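Side-chain contacts in putative oxidoreductase (Jannaschia sp., PDB 3C24), which is a putative oxidoreductase that probably binds a nicotinamide dinucleotide cofactor in a Rossmann-type N-terminal domain: residues D69-A74 / P89-G94; I96-D101 / A166-T171. All coordinates share one frame; numbering follows the deposited sequence.

Contact 1 of 2, residues D69-A74 / P89-G94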
loop_
_atom_site.group_PDB
_atom_site.type_symbol
_atom_site.label_atom_id
_atom_site.label_comp_id
_atom_site.label_asym_id
_atom_site.label_seq_id
_atom_site.Cartn_x
_atom_site.Cartn_y
_atom_site.Cartn_z
ATOM N N ASP A 69 38.416 4.433 8.601
ATOM C CA ASP A 69 37.729 4.788 9.827
ATOM C C ASP A 69 36.435 3.958 9.935
ATOM O O ASP A 69 35.963 3.564 11.011
ATOM C CB ASP A 69 37.371 6.262 9.849
ATOM C CG ASP A 69 38.593 7.152 9.821
ATOM O OD1 ASP A 69 39.548 6.824 10.548
ATOM O OD2 ASP A 69 38.602 8.168 9.090
ATOM N N VAL A 70 35.869 3.711 8.766
ATOM C CA VAL A 70 34.589 3.027 8.625
ATOM C C VAL A 70 34.737 2.017 7.509
ATOM O O VAL A 70 35.336 2.302 6.478
ATOM C CB VAL A 70 33.456 4.031 8.265
ATOM C CG1 VAL A 70 32.086 3.337 8.188
ATOM C CG2 VAL A 70 33.405 5.170 9.266
ATOM N N VAL A 71 34.214 0.822 7.745
ATOM C CA VAL A 71 34.171 -0.266 6.747
ATOM C C VAL A 71 32.722 -0.720 6.616
ATOM O O VAL A 71 32.119 -1.287 7.524
ATOM C CB VAL A 71 35.060 -1.443 7.130
ATOM C CG1 VAL A 71 34.983 -2.539 6.075
ATOM C CG2 VAL A 71 36.485 -0.960 7.319
ATOM N N VAL A 72 32.185 -0.487 5.424
ATOM C CA VAL A 72 30.809 -0.762 5.081
ATOM C C VAL A 72 30.707 -2.074 4.351
ATOM O O VAL A 72 31.336 -2.288 3.300
ATOM C CB VAL A 72 30.182 0.359 4.195
ATOM C CG1 VAL A 72 28.727 -0.048 3.867
ATOM C CG2 VAL A 72 30.242 1.713 4.866
ATOM N N LEU A 73 29.891 -2.962 4.887
ATOM C CA LEU A 73 29.704 -4.281 4.303
ATOM C C LEU A 73 28.523 -4.323 3.336
ATOM O O LEU A 73 27.430 -4.737 3.700
ATOM C CB LEU A 73 29.516 -5.349 5.412
ATOM C CG LEU A 73 30.573 -5.325 6.538
ATOM C CD1 LEU A 73 30.372 -6.533 7.437
ATOM C CD2 LEU A 73 31.979 -5.351 6.012
ATOM N N ALA A 74 28.754 -3.835 2.117
ATOM C CA ALA A 74 27.676 -3.758 1.085
ATOM C C ALA A 74 27.560 -5.088 0.343
ATOM O O ALA A 74 27.776 -5.168 -0.869
ATOM C CB ALA A 74 27.942 -2.613 0.106
ATOM N N PRO A 89 38.843 -9.168 12.068
ATOM C CA PRO A 89 40.109 -9.284 12.824
ATOM C C PRO A 89 41.268 -8.459 12.280
ATOM O O PRO A 89 42.325 -8.318 12.960
ATOM C CB PRO A 89 40.467 -10.760 12.683
ATOM C CG PRO A 89 39.183 -11.451 12.359
ATOM C CD PRO A 89 38.361 -10.480 11.588
ATOM N N ARG A 90 41.070 -7.908 11.087
ATOM C CA ARG A 90 42.134 -7.170 10.381
ATOM C C ARG A 90 42.138 -5.660 10.565
ATOM O O ARG A 90 43.131 -4.992 10.319
ATOM C CB ARG A 90 42.095 -7.488 8.860
ATOM C CG ARG A 90 42.150 -8.966 8.493
ATOM C CD ARG A 90 42.094 -9.151 6.937
ATOM N NE ARG A 90 43.334 -8.684 6.320
ATOM C CZ ARG A 90 43.571 -8.631 5.011
ATOM N NH1 ARG A 90 42.648 -9.019 4.156
ATOM N NH2 ARG A 90 44.735 -8.201 4.565
ATOM N N VAL A 91 40.994 -5.119 10.982
ATOM C CA VAL A 91 40.864 -3.666 11.111
ATOM C C VAL A 91 41.524 -3.125 12.385
ATOM O O VAL A 91 41.734 -3.867 13.331
ATOM C CB VAL A 91 39.402 -3.206 11.008
ATOM C CG1 VAL A 91 38.807 -3.618 9.619
ATOM C CG2 VAL A 91 38.550 -3.761 12.205
ATOM N N ARG A 92 41.865 -1.839 12.384
ATOM C CA ARG A 92 42.479 -1.219 13.552
ATOM C C ARG A 92 41.445 -1.086 14.678
ATOM O O ARG A 92 40.218 -0.989 14.421
ATOM C CB ARG A 92 43.012 0.181 13.221
ATOM C CG ARG A 92 44.127 0.218 12.184
ATOM C CD ARG A 92 44.359 1.701 11.794
ATOM N NE ARG A 92 43.186 2.329 11.147
ATOM C CZ ARG A 92 43.094 3.625 10.866
ATOM N NH1 ARG A 92 44.070 4.455 11.193
ATOM N NH2 ARG A 92 42.013 4.108 10.284
ATOM N N PRO A 93 41.902 -1.127 15.932
ATOM C CA PRO A 93 40.955 -0.928 17.017
ATOM C C PRO A 93 40.183 0.365 16.756
ATOM O O PRO A 93 40.742 1.341 16.270
ATOM C CB PRO A 93 41.882 -0.731 18.231
ATOM C CG PRO A 93 43.072 -1.630 17.899
ATOM C CD PRO A 93 43.276 -1.416 16.419
ATOM N N GLY A 94 38.920 0.400 17.120
ATOM C CA GLY A 94 38.138 1.641 16.957
ATOM C C GLY A 94 37.494 1.862 15.621
ATOM O O GLY A 94 36.729 2.822 15.439
HETATM O O HOH W 1 36.399 4.789 13.504
HETATM O O HOH W 2 42.074 7.166 10.359
#
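R92 reaches D69 with one corner of its guanidinium: NH2 lies 3.7 Å from OD1, a long salt bridge in which the carboxylate and guanidinium planes are 24° apart and OD1 approaches obliquely. Water 2 fills in where the direct pair is slack. It donates to D69 OD1 at 2.6 Å and accepts from R92 NH2 at 3.1 Å, lying at the guanidinium edge, in its plane. A second bridge joins the backbones, because water 1 donates to both D69 O and G94 O at 2.8 Å. The apolar half is slight, a single approach of V71 CG2 to V91 CG1 at 4.2 Å.

What positions the charged pair lies mostly outside it. R92 NH2 also donates to A68 O, while D69 OD2 accepts from T13 N and OD1 meets the arginine and water 2. The R92 chain bends at chi3 (-63°), turning the guanidinium back to D69. V71 is held by backbone hydrogen bonding with I96 and rests on L17, and V91 O takes a hydrogen bond from R113. Only 128 Å² is buried in all, in keeping with a contact bridged largely by water. Strand 70-73 leads through helix 77-87 and the loop holding 89-94 to its parallel neighbour 96-99, so the contact ties the start of one strand to the return loop of a beta-alpha-beta crossover in a Rossmann-type fold.

Contact 2 of 2, residues I96-D101 / A166-T171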
loop_
_atom_site.group_PDB
_atom_site.type_symbol
_atom_site.label_atom_id
_atom_site.label_comp_id
_atom_site.label_asym_id
_atom_site.label_seq_id
_atom_site.Cartn_x
_atom_site.Cartn_y
_atom_site.Cartn_z
ATOM N N ILE A 96 34.850 1.423 12.763
ATOM C CA ILE A 96 33.404 1.228 12.741
ATOM C C ILE A 96 33.084 0.305 11.562
ATOM O O ILE A 96 33.341 0.634 10.434
ATOM C CB ILE A 96 32.640 2.539 12.548
ATOM C CG1 ILE A 96 32.799 3.442 13.754
ATOM C CG2 ILE A 96 31.142 2.302 12.354
ATOM C CD1 ILE A 96 32.491 4.982 13.427
ATOM N N VAL A 97 32.623 -0.887 11.885
ATOM C CA VAL A 97 32.149 -1.885 10.905
ATOM C C VAL A 97 30.637 -1.680 10.786
ATOM O O VAL A 97 29.853 -1.855 11.771
ATOM C CB VAL A 97 32.489 -3.297 11.353
ATOM C CG1 VAL A 97 31.840 -4.317 10.398
ATOM C CG2 VAL A 97 34.046 -3.461 11.459
ATOM N N LEU A 98 30.232 -1.264 9.586
ATOM C CA LEU A 98 28.879 -0.836 9.324
ATOM C C LEU A 98 28.127 -1.850 8.469
ATOM O O LEU A 98 28.508 -2.178 7.346
ATOM C CB LEU A 98 28.932 0.559 8.706
ATOM C CG LEU A 98 27.766 1.523 8.928
ATOM C CD1 LEU A 98 28.115 2.949 8.421
ATOM C CD2 LEU A 98 26.518 0.972 8.297
ATOM N N ILE A 99 27.092 -2.373 9.104
ATOM C CA ILE A 99 26.214 -3.406 8.517
ATOM C C ILE A 99 24.896 -2.758 8.114
ATOM O O ILE A 99 24.343 -1.921 8.818
ATOM C CB ILE A 99 25.980 -4.640 9.453
ATOM C CG1 ILE A 99 27.233 -5.068 10.236
ATOM C CG2 ILE A 99 25.480 -5.817 8.648
ATOM C CD1 ILE A 99 27.321 -4.511 11.685
ATOM N N LEU A 100 24.409 -3.163 6.952
ATOM C CA LEU A 100 23.249 -2.530 6.342
ATOM C C LEU A 100 21.935 -3.268 6.566
ATOM O O LEU A 100 20.936 -3.000 5.870
ATOM C CB LEU A 100 23.517 -2.379 4.830
ATOM C CG LEU A 100 24.816 -1.651 4.425
ATOM C CD1 LEU A 100 24.964 -1.425 2.883
ATOM C CD2 LEU A 100 24.925 -0.333 5.190
ATOM N N ASP A 101 21.952 -4.234 7.468
ATOM C CA ASP A 101 20.802 -5.060 7.777
ATOM C C ASP A 101 21.029 -5.729 9.117
ATOM O O ASP A 101 22.129 -6.173 9.424
ATOM C CB ASP A 101 20.599 -6.107 6.677
ATOM C CG ASP A 101 19.239 -6.795 6.765
ATOM O OD1 ASP A 101 18.946 -7.537 7.738
ATOM O OD2 ASP A 101 18.447 -6.616 5.828
ATOM N N ALA A 166 25.764 7.338 11.904
ATOM C CA ALA A 166 24.543 7.971 11.401
ATOM C C ALA A 166 24.838 8.908 10.214
ATOM O O ALA A 166 24.097 8.946 9.213
ATOM C CB ALA A 166 23.823 8.726 12.518
ATOM N N ASP A 167 25.913 9.663 10.378
ATOM C CA ASP A 167 26.355 10.591 9.316
ATOM C C ASP A 167 26.683 9.814 8.029
ATOM O O ASP A 167 26.335 10.245 6.910
ATOM C CB ASP A 167 27.549 11.401 9.761
ATOM C CG ASP A 167 27.947 12.440 8.742
ATOM O OD1 ASP A 167 27.231 13.447 8.627
ATOM O OD2 ASP A 167 28.978 12.249 8.066
ATOM N N ILE A 168 27.346 8.685 8.178
ATOM C CA ILE A 168 27.690 7.879 7.020
ATOM C C ILE A 168 26.413 7.361 6.343
ATOM O O ILE A 168 26.236 7.482 5.108
ATOM C CB ILE A 168 28.640 6.731 7.328
ATOM C CG1 ILE A 168 29.958 7.249 7.955
ATOM C CG2 ILE A 168 28.938 5.962 6.046
ATOM C CD1 ILE A 168 30.590 8.344 7.171
ATOM N N CYS A 169 25.494 6.857 7.148
ATOM C CA CYS A 169 24.215 6.355 6.592
ATOM C C CYS A 169 23.404 7.449 5.933
ATOM O O CYS A 169 22.783 7.232 4.885
ATOM C CB CYS A 169 23.363 5.670 7.667
ATOM S SG CYS A 169 24.072 4.117 8.217
ATOM N N GLU A 170 23.437 8.634 6.527
ATOM C CA GLU A 170 22.701 9.792 5.982
ATOM C C GLU A 170 23.293 10.254 4.643
ATOM O O GLU A 170 22.587 10.765 3.730
ATOM C CB GLU A 170 22.683 10.922 6.984
ATOM C CG GLU A 170 21.732 10.700 8.127
ATOM C CD GLU A 170 21.973 11.638 9.304
ATOM O OE1 GLU A 170 22.781 12.567 9.156
ATOM O OE2 GLU A 170 21.364 11.425 10.373
ATOM N N THR A 171 24.583 10.004 4.491
ATOM C CA THR A 171 25.299 10.338 3.255
ATOM C C THR A 171 24.983 9.273 2.204
ATOM O O THR A 171 24.656 9.593 1.058
ATOM C CB THR A 171 26.811 10.371 3.460
ATOM O OG1 THR A 171 27.109 11.232 4.554
ATOM C CG2 THR A 171 27.549 10.765 2.153
#
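L98 meets helix 160-172 with both its methyl groups, one on I168 and one on C169. From the backbone, CB starts toward the helix, and chi1 of -151° swings CG to the side away from the backbone N, though some 30° from exact anti. Neither CB nor CG has an atom of 166-171 within 4.2 Å, and the branch at CG does the touching. CD1 packs against I168, 3.9 Å from CG2 and 4.0 Å from CB, so it rests on the beta-branch. The other methyl, CD2, stands 4.0 Å from C169 SG.

On I168 it is thus CG2 that faces L98 CD1, whereas the CG1 arm leads away from the strand. C169 also touches F119 of strand 117-123, and L98 is packed by V70 of strand 70-73. I96, two residues earlier on the strand, points the same way and touches H161 and I164.

All three touching residues are buried, and no hydrogen bond or charge pair crosses between the segments. Aliphatic carbon and a sulfur atom at van der Waals distance make up nearly all of the 118 Å² buried here, which implies that these two segments are held together by apolar burial; polar anchoring of the helix comes from elsewhere, such as E170 to T179.

In the fold
Both contacts hang on one mixed sheet, in which strands 70-73 and 96-99 are adjacent and parallel; the centres of the two contacts are about 12 Å apart, on the same side of the chain's centre. The strands are joined by probable hydrogen bonds, V71 O to L98 N and V71 N to I96 O, both 2.8 Å, and L73 packs on V97. Along the chain contact 1 closes before contact 2 opens. Contact 1 is local, spanning helix 77-87, and lies partly buried, its centre about 20 Å from the chain centre. Contact 2 is buried and long-range, bringing helix 160-172 onto the same sheet and so joining parts of the chain that match two different sequence families.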